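Local coordinates for protein putative non-ribosomal peptide synthetase (Actinomadura parvosata subsp. kistnae, PDB 6M7L) that probably serves in non-ribosomal peptide assembly as a domain of the condensation family, whose active members join carrier-bound aminoacyl and peptidyl units, at residues Arg29-Leu34 and Val147-Ala152; Leu22-Arg27 and Val86-Leu91; Asp256-Leu261 and Gly422-Leu427. All blocks are in the same frame, centred on the assembly; numbering follows the deposited sequence.

Interaction 1 of 3, residues Arg29-Leu34 and Val147-Ala152; sequences RRMWLL and VAHRIA
H149 and I151 meet M31 as a unit, because the ring atom H149 ND1 accepts a hydrogen bond from I151 N at 3.1 Å (156°), the donor lying almost in the ring plane. This bond helps to set the rotation of the imidazole and leaves H149 CE1 facing the helix, 3.6 Å from M31 CE. M31 has the largest share of the contact, touching H149, R150 and I151. Its chain bends at chi2 and again at chi3 (-52°), which places CE beside both H149 CE1 and R150 CB, the latter at 3.5 Å. Nearer the backbone, M31 CB rests on I151 CB at 3.8 Å, and I151 CD1 reaches past it to W32 CB at 3.9 Å. The W32 indole itself leads away, its NE1 bonded to F79 O. H149 opens the counterpart of the HHxxxDG condensation motif, here degenerate: R150 replaces the second histidine and a glutamate the final glycine, consistent with a non-condensing relative. The turn is also tied to the helix through I151 O and Q28 NE2. Helix 26-34 thus packs against the end of strand 141-149, which lies between strands 45-53 and 130-136.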
# COMPACT_ATOMS: atom_id res chain seq x y z
N ARG A 29 -22.67 1.26 19.86
CA ARG A 29 -23.52 1.74 20.95
C ARG A 29 -22.95 3.00 21.58
O ARG A 29 -23.66 3.99 21.77
CB ARG A 29 -23.69 0.63 21.99
CG ARG A 29 -24.37 1.06 23.27
CD ARG A 29 -25.82 1.46 23.04
NE ARG A 29 -26.44 1.90 24.28
CZ ARG A 29 -27.66 2.41 24.38
NH1 ARG A 29 -28.42 2.55 23.29
NH2 ARG A 29 -28.14 2.78 25.56
N ARG A 30 -21.65 2.98 21.89
CA ARG A 30 -21.04 4.16 22.50
C ARG A 30 -20.96 5.32 21.51
O ARG A 30 -21.20 6.47 21.87
CB ARG A 30 -19.65 3.81 23.04
CG ARG A 30 -19.05 4.91 23.89
CD ARG A 30 -17.78 4.46 24.59
NE ARG A 30 -17.22 5.53 25.40
CZ ARG A 30 -16.41 6.47 24.93
NH1 ARG A 30 -16.07 6.47 23.65
NH2 ARG A 30 -15.95 7.42 25.74
N MET A 31 -20.62 5.02 20.25
CA MET A 31 -20.53 6.08 19.25
C MET A 31 -21.88 6.74 19.02
O MET A 31 -21.96 7.97 18.85
CB MET A 31 -19.98 5.52 17.94
CG MET A 31 -18.53 5.06 18.01
SD MET A 31 -17.44 6.34 18.65
CE MET A 31 -17.89 7.69 17.56
N TRP A 32 -22.95 5.95 18.99
CA TRP A 32 -24.28 6.52 18.81
C TRP A 32 -24.64 7.46 19.95
O TRP A 32 -25.13 8.58 19.72
CB TRP A 32 -25.32 5.40 18.69
CG TRP A 32 -26.68 5.87 18.27
CD1 TRP A 32 -27.15 5.98 17.00
CD2 TRP A 32 -27.73 6.32 19.14
NE1 TRP A 32 -28.44 6.46 17.01
CE2 TRP A 32 -28.82 6.68 18.31
CE3 TRP A 32 -27.86 6.46 20.52
CZ2 TRP A 32 -30.02 7.16 18.83
CZ3 TRP A 32 -29.06 6.93 21.03
CH2 TRP A 32 -30.12 7.28 20.19
N LEU A 33 -24.38 7.04 21.19
CA LEU A 33 -24.69 7.86 22.35
C LEU A 33 -23.93 9.18 22.31
O LEU A 33 -24.52 10.26 22.43
CB LEU A 33 -24.40 7.09 23.63
CG LEU A 33 -25.33 5.90 23.91
CD1 LEU A 33 -24.82 5.07 25.07
CD2 LEU A 33 -26.74 6.39 24.18
N LEU A 34 -22.61 9.11 22.13
CA LEU A 34 -21.80 10.33 22.08
C LEU A 34 -22.11 11.20 20.87
O LEU A 34 -21.68 12.36 20.85
CB LEU A 34 -20.32 9.98 22.09
CG LEU A 34 -19.81 9.16 23.27
CD1 LEU A 34 -18.30 8.98 23.17
CD2 LEU A 34 -20.19 9.80 24.60
N VAL A 147 -16.32 12.58 4.83
CA VAL A 147 -16.47 12.45 6.27
C VAL A 147 -17.31 11.21 6.54
O VAL A 147 -18.31 10.97 5.86
CB VAL A 147 -17.12 13.70 6.89
CG1 VAL A 147 -17.11 13.61 8.41
CG2 VAL A 147 -16.41 14.96 6.42
N ALA A 148 -16.89 10.42 7.52
CA ALA A 148 -17.63 9.22 7.92
C ALA A 148 -17.64 9.15 9.43
O ALA A 148 -16.60 9.30 10.08
CB ALA A 148 -17.00 7.96 7.32
N HIS A 149 -18.82 8.93 10.01
CA HIS A 149 -18.93 8.82 11.45
C HIS A 149 -18.23 7.56 11.94
O HIS A 149 -18.26 6.52 11.26
CB HIS A 149 -20.39 8.83 11.89
CG HIS A 149 -20.58 9.17 13.34
ND1 HIS A 149 -20.34 8.26 14.35
CD2 HIS A 149 -20.97 10.31 13.94
CE1 HIS A 149 -20.58 8.83 15.51
NE2 HIS A 149 -20.96 10.08 15.29
N ARG A 150 -17.60 7.64 13.11
CA ARG A 150 -16.84 6.50 13.61
C ARG A 150 -17.74 5.34 14.04
O ARG A 150 -17.21 4.29 14.42
CB ARG A 150 -15.95 6.93 14.77
CG ARG A 150 -14.93 8.00 14.40
CD ARG A 150 -13.98 8.29 15.55
NE ARG A 150 -12.59 8.00 15.18
CZ ARG A 150 -11.76 8.90 14.66
NH1 ARG A 150 -10.52 8.55 14.35
NH2 ARG A 150 -12.16 10.15 14.47
N ILE A 151 -19.06 5.51 14.00
CA ILE A 151 -19.97 4.39 14.19
C ILE A 151 -19.93 3.46 12.99
O ILE A 151 -20.37 2.30 13.08
CB ILE A 151 -21.40 4.90 14.45
CG1 ILE A 151 -22.27 3.80 15.06
CG2 ILE A 151 -22.03 5.41 13.16
CD1 ILE A 151 -23.68 4.25 15.37
N ALA A 152 -19.41 3.93 11.85
CA ALA A 152 -19.37 3.16 10.63
C ALA A 152 -17.98 2.95 10.07
O ALA A 152 -17.80 2.04 9.25
CB ALA A 152 -20.23 3.83 9.54

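Interaction 2 of 3, residues Leu22-Arg27 and Val86-Leu91; sequences LPVTAR and VRQEIL
L22 turns CG anti to its backbone N (chi1 -172°) while Q88 runs extended beyond CG (chi2 178° carrying CD outward), and the two side chains come to lie across one another. L22 CD2 meets Q88 CB at 3.7 Å, and L22 CG lies equally near Q88 CB, also at 3.7 Å. The same methyl, L22 CD2, reaches I90 CD1 at 3.7 Å, so a single leucine branch touches two residues that point to one side of an extended chain. The backbone fixes the register: Q88 N donates to L22 O at 3.0 Å in a nearly straight bond (164°). The Q88 amide also approaches the P23 carbonyl, but the modelled separation is too short to be trusted. One residue beyond P23 along the chain, V24 CG1 packs against Q88 CG at 3.9 Å and V86 CG1 at 4.1 Å. An alanine at L22 would probably open a gap beside I90 CD1 and Q88 CB, where CD2 now packs, although the backbone bond could persist. The segment 22-27 then enters helix 26-34 through T25, the N-cap, whose side chain caps a backbone N in the first turn, while its own N is hydrogen-bonded to Q28 OE1. Q88 further packs on F187 and A191 of helix 187-196, and strand 89-90 pairs with strand 77-78.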
# COMPACT_ATOMS: atom_id res chain seq x y z
N LEU A 22 -31.75 -5.78 13.67
CA LEU A 22 -30.31 -5.97 13.48
C LEU A 22 -29.55 -5.27 14.60
O LEU A 22 -29.64 -4.04 14.72
CB LEU A 22 -29.88 -5.42 12.13
CG LEU A 22 -28.44 -5.72 11.72
CD1 LEU A 22 -28.17 -7.22 11.75
CD2 LEU A 22 -28.15 -5.15 10.34
N PRO A 23 -28.80 -5.99 15.42
CA PRO A 23 -28.12 -5.36 16.56
C PRO A 23 -26.94 -4.51 16.11
O PRO A 23 -26.38 -4.69 15.03
CB PRO A 23 -27.66 -6.55 17.40
CG PRO A 23 -27.46 -7.63 16.40
CD PRO A 23 -28.54 -7.44 15.37
N VAL A 24 -26.56 -3.58 16.98
CA VAL A 24 -25.35 -2.81 16.82
C VAL A 24 -24.27 -3.42 17.71
O VAL A 24 -24.52 -4.35 18.47
CB VAL A 24 -25.57 -1.31 17.13
CG1 VAL A 24 -26.76 -0.77 16.36
CG2 VAL A 24 -25.74 -1.09 18.63
N THR A 25 -23.06 -2.90 17.60
CA THR A 25 -21.94 -3.38 18.40
C THR A 25 -21.74 -2.48 19.62
O THR A 25 -22.32 -1.40 19.74
CB THR A 25 -20.66 -3.44 17.56
OG1 THR A 25 -20.27 -2.11 17.18
CG2 THR A 25 -20.89 -4.28 16.31
N ALA A 26 -20.89 -2.95 20.53
CA ALA A 26 -20.57 -2.17 21.72
C ALA A 26 -19.96 -0.82 21.34
O ALA A 26 -20.32 0.22 21.91
CB ALA A 26 -19.62 -2.95 22.63
N ARG A 27 -19.04 -0.82 20.37
CA ARG A 27 -18.47 0.44 19.91
C ARG A 27 -19.52 1.31 19.24
O ARG A 27 -19.58 2.52 19.50
CB ARG A 27 -17.30 0.17 18.96
CG ARG A 27 -16.82 1.42 18.25
CD ARG A 27 -15.39 1.30 17.78
NE ARG A 27 -14.81 2.62 17.59
CZ ARG A 27 -14.22 3.31 18.56
NH1 ARG A 27 -13.72 4.51 18.30
NH2 ARG A 27 -14.13 2.80 19.78
N VAL A 86 -30.69 0.72 20.28
CA VAL A 86 -30.37 1.25 18.96
C VAL A 86 -30.39 0.10 17.96
O VAL A 86 -29.95 -1.01 18.27
CB VAL A 86 -29.00 1.96 18.94
CG1 VAL A 86 -28.72 2.57 17.57
CG2 VAL A 86 -28.94 3.03 20.02
N ARG A 87 -30.90 0.37 16.76
CA ARG A 87 -31.08 -0.63 15.72
C ARG A 87 -30.31 -0.24 14.47
O ARG A 87 -30.14 0.94 14.16
CB ARG A 87 -32.58 -0.80 15.40
CG ARG A 87 -32.90 -1.61 14.15
CD ARG A 87 -34.39 -1.65 13.89
NE ARG A 87 -34.69 -1.74 12.47
CZ ARG A 87 -35.14 -0.72 11.74
NH1 ARG A 87 -35.35 0.46 12.30
NH2 ARG A 87 -35.37 -0.89 10.44
N GLN A 88 -29.82 -1.26 13.74
CA GLN A 88 -29.12 -1.06 12.48
C GLN A 88 -30.11 -1.20 11.33
O GLN A 88 -30.54 -2.32 11.01
CB GLN A 88 -27.98 -2.06 12.34
CG GLN A 88 -26.58 -1.48 12.50
CD GLN A 88 -25.49 -2.53 12.40
OE1 GLN A 88 -24.48 -2.34 11.73
NE2 GLN A 88 -25.69 -3.65 13.09
N GLU A 89 -30.47 -0.08 10.71
CA GLU A 89 -31.40 -0.07 9.57
C GLU A 89 -30.59 0.10 8.29
O GLU A 89 -30.06 1.19 8.02
CB GLU A 89 -32.43 1.05 9.72
CG GLU A 89 -33.43 1.13 8.58
CD GLU A 89 -34.17 2.45 8.54
OE1 GLU A 89 -33.68 3.43 9.14
OE2 GLU A 89 -35.25 2.50 7.91
N ILE A 90 -30.52 -0.95 7.49
CA ILE A 90 -29.73 -0.94 6.25
C ILE A 90 -30.63 -0.51 5.10
O ILE A 90 -31.62 -1.18 4.79
CB ILE A 90 -29.10 -2.31 5.98
CG1 ILE A 90 -28.25 -2.77 7.16
CG2 ILE A 90 -28.25 -2.25 4.71
CD1 ILE A 90 -27.49 -4.05 6.90
N LEU A 91 -30.28 0.60 4.46
CA LEU A 91 -30.98 1.08 3.29
C LEU A 91 -30.39 0.48 2.02
O LEU A 91 -29.33 -0.16 2.04
CB LEU A 91 -30.92 2.61 3.22
CG LEU A 91 -31.25 3.39 4.49
CD1 LEU A 91 -31.16 4.88 4.23
CD2 LEU A 91 -32.63 3.01 5.01

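Interaction 3 of 3, residues Asp256-Leu261 and Gly422-Leu427; sequences DSHARL and GDADGL
H258 and A424 form the centre of this contact, the methyl A424 CB standing over the middle of the imidazole in a CH-pi interaction, 3.5 Å from the ring centroid and 15° off its normal. The opposite face is met toward its rim by L427 CD1, 4.2 Å from H258 NE2, so that the ring is held between two side chains three positions apart on strand 424-434. Between them the strand backbone closes on the ring: G426 O lies 3.1 Å from H258 CD2, while G426 N sits at the ring edge in its plane. At the backbone angles of G426 a side chain would collide with the carbonyl O of D425, which calls for a glycine. Beside the ring, A259 CB touches A424 CB at 4.0 Å, and the backbone A259 N also lies near that methyl, 3.5 Å away.

Further out, the first torsion of H258 (CG anti to the backbone N, chi1 -179°) carries the ring off the helix toward the strand. There, NE2 has weak hydrogen bonds to D416 OD1 and H417 O of strand 410-418, which help to set the rotation of the ring. M272 of helix 272-288 touches H258, L261 and L427 alike, while L261 also meets L454 and V457 of helix 440-459. The strand itself is paired with its neighbours through D425 with H417 and L427 with L253. Helix 255-267 crosses strand 424-434 at 110°, the local axes 7.0 Å apart. A helix following directly on strand 246-253 and packing across the adjoining antiparallel strand is alpha/beta layering, consistent with the chloramphenicol acetyltransferase-like fold of condensation domains.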
# COMPACT_ATOMS: atom_id res chain seq x y z
N ASP A 256 20.71 7.86 19.97
CA ASP A 256 21.48 7.49 21.15
C ASP A 256 20.56 7.00 22.27
O ASP A 256 20.65 5.85 22.71
CB ASP A 256 22.31 8.68 21.62
CG ASP A 256 23.47 8.99 20.70
OD1 ASP A 256 23.68 8.21 19.74
OD2 ASP A 256 24.16 10.00 20.93
N SER A 257 19.67 7.88 22.74
CA SER A 257 18.74 7.49 23.79
C SER A 257 17.76 6.43 23.30
O SER A 257 17.29 5.60 24.09
CB SER A 257 17.99 8.72 24.31
OG SER A 257 18.90 9.75 24.63
N HIS A 258 17.43 6.44 22.01
CA HIS A 258 16.57 5.42 21.44
C HIS A 258 17.22 4.04 21.54
O HIS A 258 16.55 3.05 21.87
CB HIS A 258 16.25 5.76 19.98
CG HIS A 258 15.34 4.78 19.30
ND1 HIS A 258 14.67 3.78 19.98
CD2 HIS A 258 14.99 4.65 18.00
CE1 HIS A 258 13.95 3.08 19.12
NE2 HIS A 258 14.12 3.59 17.92
N ALA A 259 18.52 3.96 21.28
CA ALA A 259 19.22 2.68 21.36
C ALA A 259 19.22 2.14 22.78
O ALA A 259 19.03 0.94 23.00
CB ALA A 259 20.64 2.82 20.83
N ARG A 260 19.43 3.02 23.77
CA ARG A 260 19.48 2.57 25.16
C ARG A 260 18.13 2.05 25.64
O ARG A 260 18.08 1.12 26.45
CB ARG A 260 19.98 3.70 26.05
CG ARG A 260 21.47 3.95 25.94
CD ARG A 260 21.95 4.97 26.96
NE ARG A 260 21.52 6.33 26.63
CZ ARG A 260 22.15 7.13 25.78
NH1 ARG A 260 23.26 6.71 25.17
NH2 ARG A 260 21.69 8.35 25.54
N LEU A 261 17.03 2.63 25.15
CA LEU A 261 15.71 2.12 25.50
C LEU A 261 15.46 0.77 24.84
O LEU A 261 14.99 -0.17 25.49
CB LEU A 261 14.64 3.13 25.11
CG LEU A 261 14.70 4.46 25.87
CD1 LEU A 261 13.77 5.47 25.24
CD2 LEU A 261 14.36 4.24 27.33
N GLY A 422 17.91 -3.52 12.16
CA GLY A 422 17.04 -3.48 13.32
C GLY A 422 17.53 -2.61 14.45
O GLY A 422 16.91 -2.61 15.52
N ASP A 423 18.63 -1.89 14.26
CA ASP A 423 19.15 -1.01 15.30
C ASP A 423 18.36 0.29 15.34
O ASP A 423 17.74 0.71 14.36
CB ASP A 423 20.63 -0.73 15.06
CG ASP A 423 21.48 -1.99 15.08
OD1 ASP A 423 21.16 -2.90 15.87
OD2 ASP A 423 22.46 -2.06 14.30
N ALA A 424 18.39 0.93 16.50
CA ALA A 424 17.63 2.16 16.71
C ALA A 424 18.13 3.27 15.78
O ALA A 424 19.33 3.51 15.68
CB ALA A 424 17.73 2.60 18.16
N ASP A 425 17.19 3.94 15.12
CA ASP A 425 17.50 5.03 14.20
C ASP A 425 16.58 6.21 14.46
O ASP A 425 16.08 6.85 13.53
CB ASP A 425 17.40 4.56 12.75
CG ASP A 425 18.11 5.49 11.79
OD1 ASP A 425 19.25 5.89 12.09
OD2 ASP A 425 17.52 5.82 10.73
N GLY A 426 16.36 6.53 15.73
CA GLY A 426 15.55 7.67 16.10
C GLY A 426 14.11 7.30 16.39
O GLY A 426 13.56 6.35 15.83
N LEU A 427 13.49 8.06 17.29
CA LEU A 427 12.09 7.89 17.67
C LEU A 427 11.38 9.21 17.39
O LEU A 427 11.59 10.19 18.11
CB LEU A 427 11.96 7.48 19.13
CG LEU A 427 10.67 6.79 19.58
CD1 LEU A 427 10.50 5.47 18.84
CD2 LEU A 427 10.67 6.57 21.08

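Interactions 1 and 2 work as one neighbourhood, with centres 11 Å apart and helix 26-34 common to both. They touch directly: V86 CG2 lies 3.3 Å from R29 NH1 and 3.6 Å from W32 CD2, so the face of the helix turned from the motif turn rests on the extended segment 86-91. The helix therefore links the altered histidine-motif turn of interaction 1 to the packing near the modelled N-terminus. Interaction 3 is separate, on the other side of the chain's centre; its centre is 38 Å from interaction 1 and 45 Å from interaction 2, with nearest atoms about 22 and 24 Å away. It illustrates helix-on-sheet packing far from the motif.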